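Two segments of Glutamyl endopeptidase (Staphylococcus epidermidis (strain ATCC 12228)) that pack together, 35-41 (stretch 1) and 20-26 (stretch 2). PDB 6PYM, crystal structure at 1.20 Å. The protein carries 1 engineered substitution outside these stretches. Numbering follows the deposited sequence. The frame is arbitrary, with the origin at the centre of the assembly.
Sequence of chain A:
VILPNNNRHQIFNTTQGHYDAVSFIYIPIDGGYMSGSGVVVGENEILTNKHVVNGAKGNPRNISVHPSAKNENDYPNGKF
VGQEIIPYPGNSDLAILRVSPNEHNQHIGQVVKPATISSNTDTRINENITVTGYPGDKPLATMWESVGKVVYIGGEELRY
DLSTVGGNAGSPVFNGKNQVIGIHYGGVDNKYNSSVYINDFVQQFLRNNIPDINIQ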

ATOM      1  N   SER A  35     -10.511   7.843   2.342  1.00 11.90           N
ATOM      2  CA  SER A  35     -10.048   6.716   1.555  1.00 10.51           C
ATOM      3  C   SER A  35      -8.534   6.682   1.562  1.00 10.19           C
ATOM      4  O   SER A  35      -7.863   7.694   1.786  1.00 13.63           O
ATOM      5  CB  SER A  35     -10.600   6.722   0.127  1.00 13.59           C
ATOM      6  OG  SER A  35     -10.003   7.726  -0.674  1.00 16.90           O
ATOM      7  N   GLY A  36      -8.006   5.487   1.346  1.00  9.52           N
ATOM      8  CA  GLY A  36      -6.578   5.305   1.258  1.00  9.30           C
ATOM      9  C   GLY A  36      -6.248   4.126   0.380  1.00  7.51           C
ATOM     10  O   GLY A  36      -7.079   3.675  -0.420  1.00  8.90           O
ATOM     11  N   SER A  37      -5.028   3.628   0.534  1.00  7.26           N
ATOM     12  CA  SER A  37      -4.482   2.554  -0.272  1.00  7.17           C
ATOM     13  C   SER A  37      -3.804   1.538   0.640  1.00  6.92           C
ATOM     14  O   SER A  37      -3.542   1.795   1.817  1.00  7.81           O
ATOM     15  CB  SER A  37      -3.458   3.113  -1.265  1.00  7.20           C
ATOM     16  OG  SER A  37      -4.028   4.130  -2.084  1.00  6.90           O
ATOM     17  N   GLY A  38      -3.481   0.389   0.072  1.00  6.97           N
ATOM     18  CA  GLY A  38      -2.741  -0.618   0.797  1.00  7.18           C
ATOM     19  C   GLY A  38      -2.307  -1.709  -0.148  1.00  6.49           C
ATOM     20  O   GLY A  38      -2.527  -1.624  -1.357  1.00  6.96           O
ATOM     21  N   VAL A  39      -1.723  -2.768   0.412  1.00  6.51           N
ATOM     22  CA  VAL A  39      -1.233  -3.864  -0.423  1.00  6.87           C
ATOM     23  C   VAL A  39      -1.412  -5.187   0.311  1.00  6.74           C
ATOM     24  O   VAL A  39      -1.025  -5.322   1.479  1.00  7.49           O
ATOM     25  CB  VAL A  39       0.223  -3.620  -0.885  1.00  7.28           C
ATOM     26  CG1 VAL A  39       1.188  -3.474   0.297  1.00  8.60           C
ATOM     27  CG2 VAL A  39       0.680  -4.711  -1.846  1.00  8.52           C
ATOM     28  N   VAL A  40      -2.002  -6.166  -0.377  1.00  7.39           N
ATOM     29  CA  VAL A  40      -2.154  -7.501   0.194  1.00  6.94           C
ATOM     30  C   VAL A  40      -0.795  -8.176   0.272  1.00  7.36           C
ATOM     31  O   VAL A  40      -0.072  -8.244  -0.728  1.00  7.85           O
ATOM     32  CB  VAL A  40      -3.109  -8.350  -0.660  1.00  7.68           C
ATOM     33  CG1 VAL A  40      -3.204  -9.767  -0.091  1.00  9.28           C
ATOM     34  CG2 VAL A  40      -4.482  -7.702  -0.746  1.00  8.18           C
ATOM     35  N   VAL A  41      -0.457  -8.719   1.449  1.00  7.69           N
ATOM     36  CA  VAL A  41       0.853  -9.338   1.669  1.00  8.79           C
ATOM     37  C   VAL A  41       0.788 -10.713   2.325  1.00  8.49           C
ATOM     38  O   VAL A  41       1.823 -11.371   2.469  1.00  9.75           O
ATOM     39  CB  VAL A  41       1.813  -8.427   2.463  1.00  9.09           C
ATOM     40  CG1 VAL A  41       2.061  -7.121   1.741  1.00  9.08           C
ATOM     41  CG2 VAL A  41       1.287  -8.170   3.868  1.00 10.08           C
TER
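Stretch 2 20-26: DAVSFIY

Stretch 2 lies alongside stretch 1 as a neighbouring strand running the opposite way. The N-to-C directions of strands 22-26 and 35-41 make an angle of 149°, and their axes approach to 4.5 Å, so the pairing is antiparallel with a marked twist. The register confirms this: as the numbering rises from Ala21 to Tyr26, the nearest partner falls from Val40 to Ser35, with CA-CA distances between 4.6 and 5.0 Å. Together the two stretches bury 466 Å².

Asp20 makes no contact with stretch 1. The approach begins at Ala21, which has phi/psi of -77/-18°, well away from extended values, yet its carbonyl already serves the sheet: Val40 N donates to Ala21 O at 2.9 Å with an N-H...O angle of 166°. Ala21 O also receives a CA-H...O contact from Val39 CA at 3.3 Å. The methyl group points toward stretch 1, where Ala21 CB lies 3.9 Å from Val39 CG2 and 4.0 Å from Val40 CB.

From Val22 (-66/131°) the chain is extended. Val22 faces Val39 as a non-hydrogen-bonded pair, their CA atoms 4.7 Å apart and their side chains on the same side of the sheet. Ser23 and Gly38 form the next pair, with hydrogen bonds in both directions: Ser23 N to Gly38 O and Gly38 N to Ser23 O, each 2.9 Å, the second more bent at 133° against 148°. Ser23 OG turns back to donate to Ala21 O at 3.0 Å, within its own stretch, and lies 3.5 Å from Val40 CG2.

Phe24 pairs with Ser37 without backbone hydrogen bonds, CA to CA 4.8 Å. Its side chain shares a face with those of Val22 and Tyr26; with chi1 at 168° (t), the ring comes nearer to stretch 1 than its CA-to-CB direction suggests, placing Phe24 CE1 3.7 Å from Ser35 CB.

Ile25 forms the second pair joined by two hydrogen bonds, with Gly36: Ile25 N to Gly36 O and Gly36 N to Ile25 O are both 2.9 Å, at 162° and 159°. Its side chain, on the face shared with Ser23, reaches along stretch 1 until Ile25 CD1 is 3.3 Å from Ser37 O. An ideal CB on Gly38 would fall 3.4 Å from Ile25 CD1, a tight approach that the glycine avoids.

Tyr26 completes the alignment opposite Ser35, CA to CA 4.6 Å, but its side chain keeps its distance, the nearest approach being 5.0 Å from Tyr26 CD2 to Ser35 CB.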

ATOM      1  N   ASP A  20      -2.699  -6.812  -8.771  1.00  8.44           N
ATOM      2  CA  ASP A  20      -3.847  -7.395  -8.085  1.00  8.49           C
ATOM      3  C   ASP A  20      -3.820  -7.122  -6.586  1.00  7.21           C
ATOM      4  O   ASP A  20      -4.872  -6.932  -5.970  1.00  8.27           O
ATOM      5  CB  ASP A  20      -4.010  -8.893  -8.387  1.00  9.29           C
ATOM      6  CG  ASP A  20      -2.807  -9.744  -7.972  1.00  9.25           C
ATOM      7  OD1 ASP A  20      -1.710  -9.213  -7.685  1.00 10.55           O
ATOM      8  OD2 ASP A  20      -2.965 -10.996  -7.969  1.00 10.96           O
ATOM      9  N   ALA A  21      -2.630  -7.099  -5.984  1.00  7.76           N
ATOM     10  CA  ALA A  21      -2.508  -6.911  -4.546  1.00  7.26           C
ATOM     11  C   ALA A  21      -2.720  -5.464  -4.118  1.00  7.22           C
ATOM     12  O   ALA A  21      -2.934  -5.209  -2.927  1.00  7.33           O
ATOM     13  CB  ALA A  21      -1.141  -7.403  -4.069  1.00  7.97           C
ATOM     14  N   VAL A  22      -2.621  -4.518  -5.048  1.00  7.00           N
ATOM     15  CA  VAL A  22      -2.867  -3.117  -4.732  1.00  7.10           C
ATOM     16  C   VAL A  22      -4.335  -2.945  -4.354  1.00  6.96           C
ATOM     17  O   VAL A  22      -5.229  -3.422  -5.070  1.00  7.76           O
ATOM     18  CB  VAL A  22      -2.471  -2.231  -5.924  1.00  7.44           C
ATOM     19  CG1 VAL A  22      -2.721  -0.763  -5.613  1.00  8.17           C
ATOM     20  CG2 VAL A  22      -1.010  -2.465  -6.305  1.00  8.34           C
ATOM     21  N   SER A  23      -4.596  -2.265  -3.228  1.00  6.77           N
ATOM     22  CA  SER A  23      -5.923  -2.276  -2.632  1.00  7.92           C
ATOM     23  C   SER A  23      -6.411  -0.879  -2.280  1.00  7.47           C
ATOM     24  O   SER A  23      -5.639  -0.022  -1.837  1.00  7.87           O
ATOM     25  CB  SER A  23      -5.945  -3.137  -1.373  1.00  8.16           C
ATOM     26  OG  SER A  23      -5.532  -4.468  -1.652  1.00  8.81           O
ATOM     27  N   PHE A  24      -7.714  -0.681  -2.451  1.00  7.40           N
ATOM     28  CA  PHE A  24      -8.414   0.554  -2.122  1.00  7.71           C
ATOM     29  C   PHE A  24      -9.062   0.414  -0.751  1.00  7.65           C
ATOM     30  O   PHE A  24      -9.679  -0.618  -0.455  1.00  8.90           O
ATOM     31  CB  PHE A  24      -9.475   0.801  -3.197  1.00  7.95           C
ATOM     32  CG  PHE A  24     -10.471   1.880  -2.868  1.00  8.18           C
ATOM     33  CD1 PHE A  24     -10.108   3.217  -2.892  1.00  8.78           C
ATOM     34  CD2 PHE A  24     -11.791   1.552  -2.571  1.00  9.05           C
ATOM     35  CE1 PHE A  24     -11.040   4.206  -2.601  1.00 10.05           C
ATOM     36  CE2 PHE A  24     -12.721   2.535  -2.285  1.00 10.81           C
ATOM     37  CZ  PHE A  24     -12.343   3.856  -2.304  1.00 10.85           C
ATOM     38  N   ILE A  25      -8.909   1.435   0.092  1.00  7.73           N
ATOM     39  CA  ILE A  25      -9.424   1.411   1.455  1.00  8.45           C
ATOM     40  C   ILE A  25     -10.469   2.506   1.608  1.00  8.76           C
ATOM     41  O   ILE A  25     -10.225   3.661   1.236  1.00  9.44           O
ATOM     42  CB  ILE A  25      -8.291   1.602   2.476  1.00  8.41           C
ATOM     43  CG1 ILE A  25      -7.261   0.482   2.330  1.00 11.54           C
ATOM     44  CG2 ILE A  25      -8.849   1.626   3.892  1.00 11.39           C
ATOM     45  CD1 ILE A  25      -6.142   0.529   3.365  1.00 11.38           C
ATOM     46  N   TYR A  26     -11.623   2.149   2.174  1.00  9.20           N
ATOM     47  CA  TYR A  26     -12.736   3.072   2.356  1.00  9.93           C
ATOM     48  C   TYR A  26     -13.169   3.009   3.812  1.00  9.46           C
ATOM     49  O   TYR A  26     -13.436   1.924   4.335  1.00  9.81           O
ATOM     50  CB  TYR A  26     -13.894   2.670   1.440  1.00 10.01           C
ATOM     51  CG  TYR A  26     -15.068   3.631   1.431  1.00 10.57           C
ATOM     52  CD1 TYR A  26     -16.115   3.495   2.342  1.00 11.21           C
ATOM     53  CD2 TYR A  26     -15.144   4.654   0.492  1.00 11.99           C
ATOM     54  CE1 TYR A  26     -17.204   4.369   2.321  1.00 12.37           C
ATOM     55  CE2 TYR A  26     -16.226   5.533   0.468  1.00 12.95           C
ATOM     56  CZ  TYR A  26     -17.250   5.378   1.376  1.00 12.45           C
ATOM     57  OH  TYR A  26     -18.317   6.252   1.336  1.00 13.08           O
TER